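Local coordinates for 2-oxoglutarate (2OG) and Fe(II)-dependent oxygenase superfamily protein (Arabidopsis thaliana, PDB 6KWA) that probably oxidises the plant hormone indole-3-acetic acid irreversibly to inactive 2-oxoindole-3-acetic acid, as an iron- and 2-oxoglutarate-dependent dioxygenase, at residues Asn152-Lys157 and Thr236-Ile241; Glu57-Asn62 and Tyr80-Gly85. All blocks are in the same frame, centred on the assembly; numbering follows the deposited sequence.

Overall arrangement
The two contacts lie on the same side of the chain's centre, with their own centres about 13 Å apart. Contact 2 comes first along the chain and closes before contact 1 opens. They share one mixed sheet, in which strand 147-155 runs between strands 237-245 and 81-87. Contact 1 pairs strand 147-155 with strand 237-245. Contact 2 joins an outermost strand of the sheet, 81-87, to segment Glu57-Asn62, which holds part of helix 56-59 and a type I turn. The two meet where His155 N lies 2.7 Å from Tyr80 O, a probable hydrogen bond. Contact 1 carries four 2-oxoglutarate-binding residues; the Tyr154 side chain is about 7 Å from the bound magnesium ion.

Contact 1. Residues Asn152-Lys157 and Thr236-Ile241; sequences NKYHFK and TMRYSI
Arg238 O is approached by two groups of the opposing strand. Tyr154 N donates a nearly straight hydrogen bond to it at 2.7 Å (N-H...O angle 171°). Lys153 CA adds a C-H...O contact at 3.4 Å. Arg238 N bonds back to Tyr154 O, so these two residues form an antiparallel hydrogen-bonded pair. Asn152 and Ser240 form the next such pair.

The side chains of both pairs lie on one face of the sheet. Asn152 ND2 donates to Ser240 OG at 2.9 Å, with OG somewhat out of the amide plane, while Asn152 OD1 is hydrogen-bonded to Tyr81 OH. An alanine in place of Asn152 would probably leave Ser240 OG and Tyr81 OH without these amide partners and freer to turn. Arg238 is extended from CG to NE and runs beside Tyr154, pointing the same way. Its NH1 sits over one face of the tyrosine ring, above the rim bond CD2-CE2 and 3.1 Å from CE2, with guanidinium and ring planes 65° apart. Arg238 NH2 makes a salt bridge with Asp180, which would help fix the guanidinium.

The other face carries Lys153, His155, Met237 and Tyr239. Met237 bends at chi2 (-76°), which brings SD in beside His155. Its CE lies over the face of the His155 ring in a CH-pi contact, 3.8 Å from the centroid. Lys153 is extended beside Tyr239, with CD 3.6 Å from ring atom CE1.

Asn152, Tyr154, Arg238 and Ser240 bind 2-oxoglutarate, which is absent from this model, and the Tyr154 side chain is about 7 Å from the bound magnesium ion. Arg238 and Ser240 make up the Arg-X-Ser motif on the double-stranded beta-helix typical of plant 2-oxoglutarate-dependent oxygenases.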
ATOM      1  N   ASN A 152      -0.117  -0.062  10.742  1.00 44.96           N
ATOM      2  CA  ASN A 152      -1.336  -0.596  11.272  1.00 47.65           C
ATOM      3  C   ASN A 152      -1.054  -1.624  12.352  1.00 48.44           C
ATOM      4  O   ASN A 152      -0.082  -2.363  12.238  1.00 44.87           O
ATOM      5  CB  ASN A 152      -2.124  -1.244  10.128  1.00 46.59           C
ATOM      6  CG  ASN A 152      -2.216  -0.332   8.895  1.00 52.51           C
ATOM      7  OD1 ASN A 152      -2.925   0.672   8.909  1.00 51.82           O
ATOM      8  ND2 ASN A 152      -1.486  -0.681   7.830  1.00 50.11           N
ATOM      9  N   LYS A 153      -1.902  -1.655  13.390  1.00 46.34           N
ATOM     10  CA  LYS A 153      -1.867  -2.683  14.442  1.00 45.55           C
ATOM     11  C   LYS A 153      -3.230  -3.350  14.532  1.00 48.80           C
ATOM     12  O   LYS A 153      -4.230  -2.689  14.856  1.00 45.78           O
ATOM     13  CB  LYS A 153      -1.496  -2.086  15.800  1.00 48.05           C
ATOM     14  CG  LYS A 153      -1.559  -3.068  16.976  1.00 46.55           C
ATOM     15  CD  LYS A 153      -0.819  -2.536  18.215  1.00 47.59           C
ATOM     16  CE  LYS A 153      -1.313  -3.146  19.512  1.00 56.42           C
ATOM     17  NZ  LYS A 153      -0.329  -2.838  20.604  1.00 60.47           N
ATOM     18  N   TYR A 154      -3.299  -4.636  14.205  1.00 47.22           N
ATOM     19  CA  TYR A 154      -4.578  -5.354  14.296  1.00 52.65           C
ATOM     20  C   TYR A 154      -4.600  -6.149  15.581  1.00 54.81           C
ATOM     21  O   TYR A 154      -3.644  -6.888  15.862  1.00 53.55           O
ATOM     22  CB  TYR A 154      -4.807  -6.300  13.093  1.00 55.23           C
ATOM     23  CG  TYR A 154      -4.832  -5.544  11.826  1.00 57.24           C
ATOM     24  CD1 TYR A 154      -6.025  -5.037  11.346  1.00 54.57           C
ATOM     25  CD2 TYR A 154      -3.654  -5.265  11.140  1.00 53.72           C
ATOM     26  CE1 TYR A 154      -6.053  -4.294  10.207  1.00 59.16           C
ATOM     27  CE2 TYR A 154      -3.669  -4.511   9.997  1.00 55.04           C
ATOM     28  CZ  TYR A 154      -4.861  -4.038   9.539  1.00 59.89           C
ATOM     29  OH  TYR A 154      -4.823  -3.300   8.399  1.00 63.11           O
ATOM     30  N   HIS A 155      -5.672  -6.008  16.345  1.00 53.42           N
ATOM     31  CA  HIS A 155      -5.805  -6.816  17.511  1.00 56.51           C
ATOM     32  C   HIS A 155      -6.989  -7.789  17.435  1.00 61.53           C
ATOM     33  O   HIS A 155      -8.151  -7.382  17.548  1.00 56.41           O
ATOM     34  CB  HIS A 155      -5.982  -5.929  18.725  1.00 56.73           C
ATOM     35  CG  HIS A 155      -6.075  -6.712  20.006  1.00 66.01           C
ATOM     36  ND1 HIS A 155      -6.761  -6.242  21.108  1.00 70.41           N
ATOM     37  CD2 HIS A 155      -5.594  -7.937  20.338  1.00 67.72           C
ATOM     38  CE1 HIS A 155      -6.663  -7.146  22.073  1.00 68.85           C
ATOM     39  NE2 HIS A 155      -5.957  -8.179  21.639  1.00 71.33           N
ATOM     40  N   PHE A 156      -6.724  -9.063  17.187  1.00 61.10           N
ATOM     41  CA  PHE A 156      -7.790 -10.072  17.091  1.00 71.81           C
ATOM     42  C   PHE A 156      -7.869 -10.886  18.384  1.00 72.21           C
ATOM     43  O   PHE A 156      -6.872 -11.440  18.839  1.00 71.35           O
ATOM     44  CB  PHE A 156      -7.543 -10.975  15.860  1.00 72.27           C
ATOM     45  CG  PHE A 156      -7.550 -10.210  14.560  1.00 67.81           C
ATOM     46  CD1 PHE A 156      -8.518  -9.244  14.322  1.00 69.70           C
ATOM     47  CD2 PHE A 156      -6.554 -10.392  13.618  1.00 71.03           C
ATOM     48  CE1 PHE A 156      -8.522  -8.529  13.159  1.00 68.82           C
ATOM     49  CE2 PHE A 156      -6.554  -9.669  12.452  1.00 68.19           C
ATOM     50  CZ  PHE A 156      -7.546  -8.734  12.226  1.00 67.35           C
ATOM     51  N   LYS A 157      -9.060 -10.920  18.974  1.00 75.27           N
ATOM     52  CA  LYS A 157      -9.339 -11.664  20.205  1.00 83.16           C
ATOM     53  C   LYS A 157     -10.083 -12.959  19.887  1.00 83.02           C
ATOM     54  O   LYS A 157     -10.563 -13.092  18.772  1.00 85.50           O
ATOM     55  CB  LYS A 157     -10.171 -10.806  21.160  1.00 76.64           C
ATOM     56  CG  LYS A 157      -9.449 -10.558  22.503  1.00 80.45           C
ATOM     57  CD  LYS A 157      -9.440  -9.082  22.980  1.00 85.80           C
ATOM     58  CE  LYS A 157      -8.414  -8.954  24.051  1.00 85.68           C
ATOM     59  NZ  LYS A 157      -8.577  -7.585  24.705  1.00 76.88           N
ATOM     60  N   THR A 236      -4.720 -12.998  17.649  1.00 73.12           N
ATOM     61  CA  THR A 236      -3.330 -12.584  17.702  1.00 73.41           C
ATOM     62  C   THR A 236      -3.133 -11.077  17.424  1.00 71.04           C
ATOM     63  O   THR A 236      -4.097 -10.345  17.136  1.00 65.72           O
ATOM     64  CB  THR A 236      -2.506 -13.428  16.713  1.00 75.27           C
ATOM     65  OG1 THR A 236      -1.108 -13.240  16.965  1.00 81.53           O
ATOM     66  CG2 THR A 236      -2.820 -13.017  15.290  1.00 74.01           C
ATOM     67  N   MET A 237      -1.880 -10.630  17.518  1.00 63.43           N
ATOM     68  CA  MET A 237      -1.502  -9.266  17.170  1.00 60.73           C
ATOM     69  C   MET A 237      -0.866  -9.295  15.799  1.00 59.72           C
ATOM     70  O   MET A 237      -0.102 -10.199  15.482  1.00 59.88           O
ATOM     71  CB  MET A 237      -0.532  -8.665  18.185  1.00 61.40           C
ATOM     72  CG  MET A 237      -1.150  -8.340  19.524  1.00 70.18           C
ATOM     73  SD  MET A 237      -2.142  -6.840  19.475  1.00 74.11           S
ATOM     74  CE  MET A 237      -2.450  -6.607  21.227  1.00 68.71           C
ATOM     75  N   ARG A 238      -1.213  -8.326  14.968  1.00 62.94           N
ATOM     76  CA  ARG A 238      -0.743  -8.315  13.593  1.00 58.55           C
ATOM     77  C   ARG A 238      -0.322  -6.874  13.249  1.00 56.00           C
ATOM     78  O   ARG A 238      -1.002  -5.918  13.630  1.00 52.59           O
ATOM     79  CB  ARG A 238      -1.850  -8.870  12.689  1.00 63.07           C
ATOM     80  CG  ARG A 238      -1.623  -8.843  11.201  1.00 64.44           C
ATOM     81  CD  ARG A 238      -2.800  -9.550  10.513  1.00 67.36           C
ATOM     82  NE  ARG A 238      -2.639  -9.571   9.060  1.00 72.83           N
ATOM     83  CZ  ARG A 238      -2.896  -8.532   8.274  1.00 74.42           C
ATOM     84  NH1 ARG A 238      -3.305  -7.395   8.809  1.00 72.96           N
ATOM     85  NH2 ARG A 238      -2.725  -8.614   6.960  1.00 76.69           N
ATOM     86  N   TYR A 239       0.833  -6.714  12.615  1.00 47.65           N
ATOM     87  CA  TYR A 239       1.337  -5.396  12.257  1.00 52.77           C
ATOM     88  C   TYR A 239       1.585  -5.331  10.762  1.00 50.01           C
ATOM     89  O   TYR A 239       2.153  -6.251  10.214  1.00 49.58           O
ATOM     90  CB  TYR A 239       2.635  -5.105  12.995  1.00 49.70           C
ATOM     91  CG  TYR A 239       2.496  -5.097  14.505  1.00 54.38           C
ATOM     92  CD1 TYR A 239       2.151  -3.935  15.187  1.00 47.29           C
ATOM     93  CD2 TYR A 239       2.692  -6.261  15.241  1.00 52.67           C
ATOM     94  CE1 TYR A 239       2.010  -3.930  16.550  1.00 53.50           C
ATOM     95  CE2 TYR A 239       2.566  -6.267  16.621  1.00 54.01           C
ATOM     96  CZ  TYR A 239       2.226  -5.101  17.273  1.00 53.70           C
ATOM     97  OH  TYR A 239       2.089  -5.090  18.642  1.00 47.81           O
ATOM     98  N   SER A 240       1.167  -4.263  10.098  1.00 48.95           N
ATOM     99  CA  SER A 240       1.429  -4.119   8.659  1.00 46.59           C
ATOM    100  C   SER A 240       1.856  -2.695   8.364  1.00 48.29           C
ATOM    101  O   SER A 240       1.512  -1.746   9.105  1.00 47.53           O
ATOM    102  CB  SER A 240       0.219  -4.519   7.819  1.00 46.59           C
ATOM    103  OG  SER A 240      -0.778  -3.522   7.846  1.00 45.87           O
ATOM    104  N   ILE A 241       2.671  -2.549   7.331  1.00 44.63           N
ATOM    105  CA  ILE A 241       3.093  -1.233   6.889  1.00 46.42           C
ATOM    106  C   ILE A 241       2.598  -0.998   5.472  1.00 47.69           C
ATOM    107  O   ILE A 241       2.956  -1.775   4.568  1.00 42.62           O
ATOM    108  CB  ILE A 241       4.616  -1.102   6.893  1.00 44.95           C
ATOM    109  CG1 ILE A 241       5.185  -1.595   8.224  1.00 51.61           C
ATOM    110  CG2 ILE A 241       4.993   0.297   6.552  1.00 45.36           C
ATOM    111  CD1 ILE A 241       6.665  -2.043   8.143  1.00 50.53           C
TER

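Contact 2. Residues Glu57-Asn62 and Tyr80-Gly85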
ATOM      1  N   GLU A  57      -1.261   9.532  24.764  1.00 56.49           N
ATOM      2  CA  GLU A  57      -1.366  10.968  24.612  1.00 64.15           C
ATOM      3  C   GLU A  57      -0.266  11.456  23.656  1.00 59.08           C
ATOM      4  O   GLU A  57      -0.400  12.501  23.008  1.00 59.14           O
ATOM      5  CB  GLU A  57      -1.341  11.609  26.000  1.00 66.97           C
ATOM      6  CG  GLU A  57      -1.978  12.992  26.074  1.00 74.01           C
ATOM      7  CD  GLU A  57      -2.453  13.312  27.508  1.00 80.72           C
ATOM      8  OE1 GLU A  57      -2.496  12.369  28.346  1.00 75.04           O
ATOM      9  OE2 GLU A  57      -2.855  14.473  27.778  1.00 77.85           O
ATOM     10  N   VAL A  58       0.776  10.643  23.506  1.00 55.81           N
ATOM     11  CA  VAL A  58       1.771  10.871  22.468  1.00 56.18           C
ATOM     12  C   VAL A  58       1.186  10.506  21.075  1.00 60.56           C
ATOM     13  O   VAL A  58       1.259  11.301  20.127  1.00 56.18           O
ATOM     14  CB  VAL A  58       3.045  10.036  22.709  1.00 59.06           C
ATOM     15  CG1 VAL A  58       3.991  10.134  21.497  1.00 58.02           C
ATOM     16  CG2 VAL A  58       3.760  10.485  23.992  1.00 57.53           C
ATOM     17  N   LYS A  59       0.558   9.334  20.966  1.00 55.14           N
ATOM     18  CA  LYS A  59       0.005   8.898  19.678  1.00 55.73           C
ATOM     19  C   LYS A  59      -1.030   9.860  19.128  1.00 54.35           C
ATOM     20  O   LYS A  59      -1.042  10.116  17.926  1.00 47.95           O
ATOM     21  CB  LYS A  59      -0.595   7.506  19.794  1.00 47.50           C
ATOM     22  CG  LYS A  59       0.465   6.438  20.003  1.00 51.56           C
ATOM     23  CD  LYS A  59      -0.089   5.014  19.909  1.00 47.39           C
ATOM     24  CE  LYS A  59      -0.824   4.559  21.179  1.00 53.61           C
ATOM     25  NZ  LYS A  59      -1.058   3.060  21.152  1.00 50.69           N
ATOM     26  N   VAL A  60      -1.839  10.453  20.004  1.00 53.45           N
ATOM     27  CA  VAL A  60      -2.904  11.368  19.563  1.00 52.97           C
ATOM     28  C   VAL A  60      -2.325  12.641  18.950  1.00 52.91           C
ATOM     29  O   VAL A  60      -3.032  13.388  18.251  1.00 55.24           O
ATOM     30  CB  VAL A  60      -3.871  11.731  20.733  1.00 58.30           C
ATOM     31  CG1 VAL A  60      -5.063  12.552  20.238  1.00 61.27           C
ATOM     32  CG2 VAL A  60      -4.405  10.466  21.398  1.00 55.42           C
ATOM     33  N   ARG A  61      -1.035  12.872  19.193  1.00 53.63           N
ATOM     34  CA  ARG A  61      -0.299  13.991  18.603  1.00 55.01           C
ATOM     35  C   ARG A  61      -0.028  13.773  17.093  1.00 58.82           C
ATOM     36  O   ARG A  61       0.317  14.718  16.371  1.00 58.06           O
ATOM     37  CB  ARG A  61       1.013  14.196  19.367  1.00 55.46           C
ATOM     38  CG  ARG A  61       0.853  14.897  20.712  1.00 60.14           C
ATOM     39  CD  ARG A  61       2.079  14.729  21.648  1.00 62.69           C
ATOM     40  NE  ARG A  61       3.390  14.874  21.018  1.00 67.61           N
ATOM     41  CZ  ARG A  61       4.543  14.712  21.673  1.00 70.93           C
ATOM     42  NH1 ARG A  61       5.696  14.866  21.034  1.00 68.40           N
ATOM     43  NH2 ARG A  61       4.541  14.416  22.977  1.00 71.47           N
ATOM     44  N   ASN A  62      -0.194  12.537  16.621  1.00 55.53           N
ATOM     45  CA  ASN A  62      -0.118  12.233  15.186  1.00 53.58           C
ATOM     46  C   ASN A  62      -1.384  12.753  14.523  1.00 51.30           C
ATOM     47  O   ASN A  62      -2.357  12.035  14.338  1.00 51.39           O
ATOM     48  CB  ASN A  62       0.069  10.722  14.956  1.00 49.92           C
ATOM     49  CG  ASN A  62       0.143  10.331  13.467  1.00 49.03           C
ATOM     50  OD1 ASN A  62      -0.478   9.352  13.056  1.00 51.82           O
ATOM     51  ND2 ASN A  62       0.912  11.076  12.671  1.00 46.06           N
ATOM     52  N   TYR A  80     -10.933  -3.732  15.846  1.00 52.28           N
ATOM     53  CA  TYR A  80      -9.676  -4.456  15.999  1.00 55.45           C
ATOM     54  C   TYR A  80      -8.487  -3.648  15.488  1.00 52.49           C
ATOM     55  O   TYR A  80      -7.348  -4.114  15.522  1.00 50.80           O
ATOM     56  CB  TYR A  80      -9.742  -5.787  15.245  1.00 57.28           C
ATOM     57  CG  TYR A  80     -11.108  -6.416  15.273  1.00 64.38           C
ATOM     58  CD1 TYR A  80     -11.594  -7.046  16.415  1.00 64.60           C
ATOM     59  CD2 TYR A  80     -11.919  -6.367  14.157  1.00 67.44           C
ATOM     60  CE1 TYR A  80     -12.857  -7.615  16.431  1.00 70.84           C
ATOM     61  CE2 TYR A  80     -13.175  -6.928  14.155  1.00 72.59           C
ATOM     62  CZ  TYR A  80     -13.645  -7.551  15.293  1.00 74.09           C
ATOM     63  OH  TYR A  80     -14.905  -8.105  15.270  1.00 76.62           O
ATOM     64  N   TYR A  81      -8.715  -2.393  15.134  1.00 49.98           N
ATOM     65  CA  TYR A  81      -7.743  -1.705  14.304  1.00 51.81           C
ATOM     66  C   TYR A  81      -7.231  -0.425  14.929  1.00 51.91           C
ATOM     67  O   TYR A  81      -8.023   0.415  15.359  1.00 50.46           O
ATOM     68  CB  TYR A  81      -8.417  -1.409  12.950  1.00 53.14           C
ATOM     69  CG  TYR A  81      -7.617  -0.611  11.938  1.00 58.73           C
ATOM     70  CD1 TYR A  81      -6.435  -1.111  11.406  1.00 58.51           C
ATOM     71  CD2 TYR A  81      -8.069   0.636  11.481  1.00 58.49           C
ATOM     72  CE1 TYR A  81      -5.706  -0.394  10.458  1.00 57.88           C
ATOM     73  CE2 TYR A  81      -7.338   1.368  10.535  1.00 56.32           C
ATOM     74  CZ  TYR A  81      -6.160   0.842  10.026  1.00 59.25           C
ATOM     75  OH  TYR A  81      -5.421   1.534   9.080  1.00 57.67           O
ATOM     76  N   GLU A  82      -5.900  -0.280  14.956  1.00 42.63           N
ATOM     77  CA  GLU A  82      -5.254   0.952  15.349  1.00 45.22           C
ATOM     78  C   GLU A  82      -4.244   1.378  14.255  1.00 47.98           C
ATOM     79  O   GLU A  82      -3.636   0.537  13.584  1.00 45.26           O
ATOM     80  CB  GLU A  82      -4.549   0.769  16.710  1.00 47.58           C
ATOM     81  CG  GLU A  82      -3.882   2.038  17.278  1.00 45.36           C
ATOM     82  CD  GLU A  82      -3.167   1.782  18.598  1.00 49.57           C
ATOM     83  OE1 GLU A  82      -2.968   0.589  18.944  1.00 50.93           O
ATOM     84  OE2 GLU A  82      -2.778   2.765  19.275  1.00 50.29           O
ATOM     85  N   ALA A  83      -4.074   2.674  14.046  1.00 45.08           N
ATOM     86  CA  ALA A  83      -3.211   3.105  12.968  1.00 44.78           C
ATOM     87  C   ALA A  83      -2.581   4.450  13.227  1.00 49.85           C
ATOM     88  O   ALA A  83      -3.176   5.316  13.879  1.00 48.21           O
ATOM     89  CB  ALA A  83      -3.997   3.126  11.631  1.00 50.09           C
ATOM     90  N   LEU A  84      -1.377   4.609  12.677  1.00 40.19           N
ATOM     91  CA  LEU A  84      -0.635   5.852  12.661  1.00 44.02           C
ATOM     92  C   LEU A  84      -0.209   6.129  11.222  1.00 45.95           C
ATOM     93  O   LEU A  84      -0.101   5.209  10.405  1.00 46.02           O
ATOM     94  CB  LEU A  84       0.610   5.789  13.567  1.00 45.58           C
ATOM     95  CG  LEU A  84       0.476   5.670  15.085  1.00 45.57           C
ATOM     96  CD1 LEU A  84       1.582   4.820  15.673  1.00 44.15           C
ATOM     97  CD2 LEU A  84       0.562   7.079  15.656  1.00 47.39           C
ATOM     98  N   GLY A  85       0.053   7.386  10.894  1.00 51.16           N
ATOM     99  CA  GLY A  85       0.554   7.646   9.564  1.00 50.25           C
ATOM    100  C   GLY A  85       0.900   9.070   9.250  1.00 51.75           C
ATOM    101  O   GLY A  85       0.688   9.987  10.051  1.00 52.37           O
TER
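Asn62 reaches strand 81-87 at Leu84 and Gly85 with its whole side chain. CB packs against Leu84 CD2 at 3.7 Å. CG is anti to the backbone N (chi1 179°) and lies 3.5 Å from Gly85 O. OD1 accepts a nearly straight hydrogen bond from Gly85 N at 3.0 Å (N-H...O angle 170°). ND2 donates to Gly85 O at 2.8 Å, and that oxygen lies in the amide plane. One side-chain amide thus meets both polar backbone atoms of a single residue, and the two bonds fix its rotation. ND2 has a further partner in Gln101 OE1.

A salt bridge makes the second link. Lys59 NZ meets Glu82 OE2 at 2.6 Å, on the syn side of the carboxylate, and the two side chains cross at about a right angle. Both charged atoms have further partners: Phe52 O for Lys59 NZ and Tyr71 OH for Glu82 OE2.

Lys59 belongs to helix 56-59, and a type I turn runs from it to Asn62. This segment lies beside outermost strand 81-87, whose backbone bonds to strand 147-155 through Glu82 and Leu84.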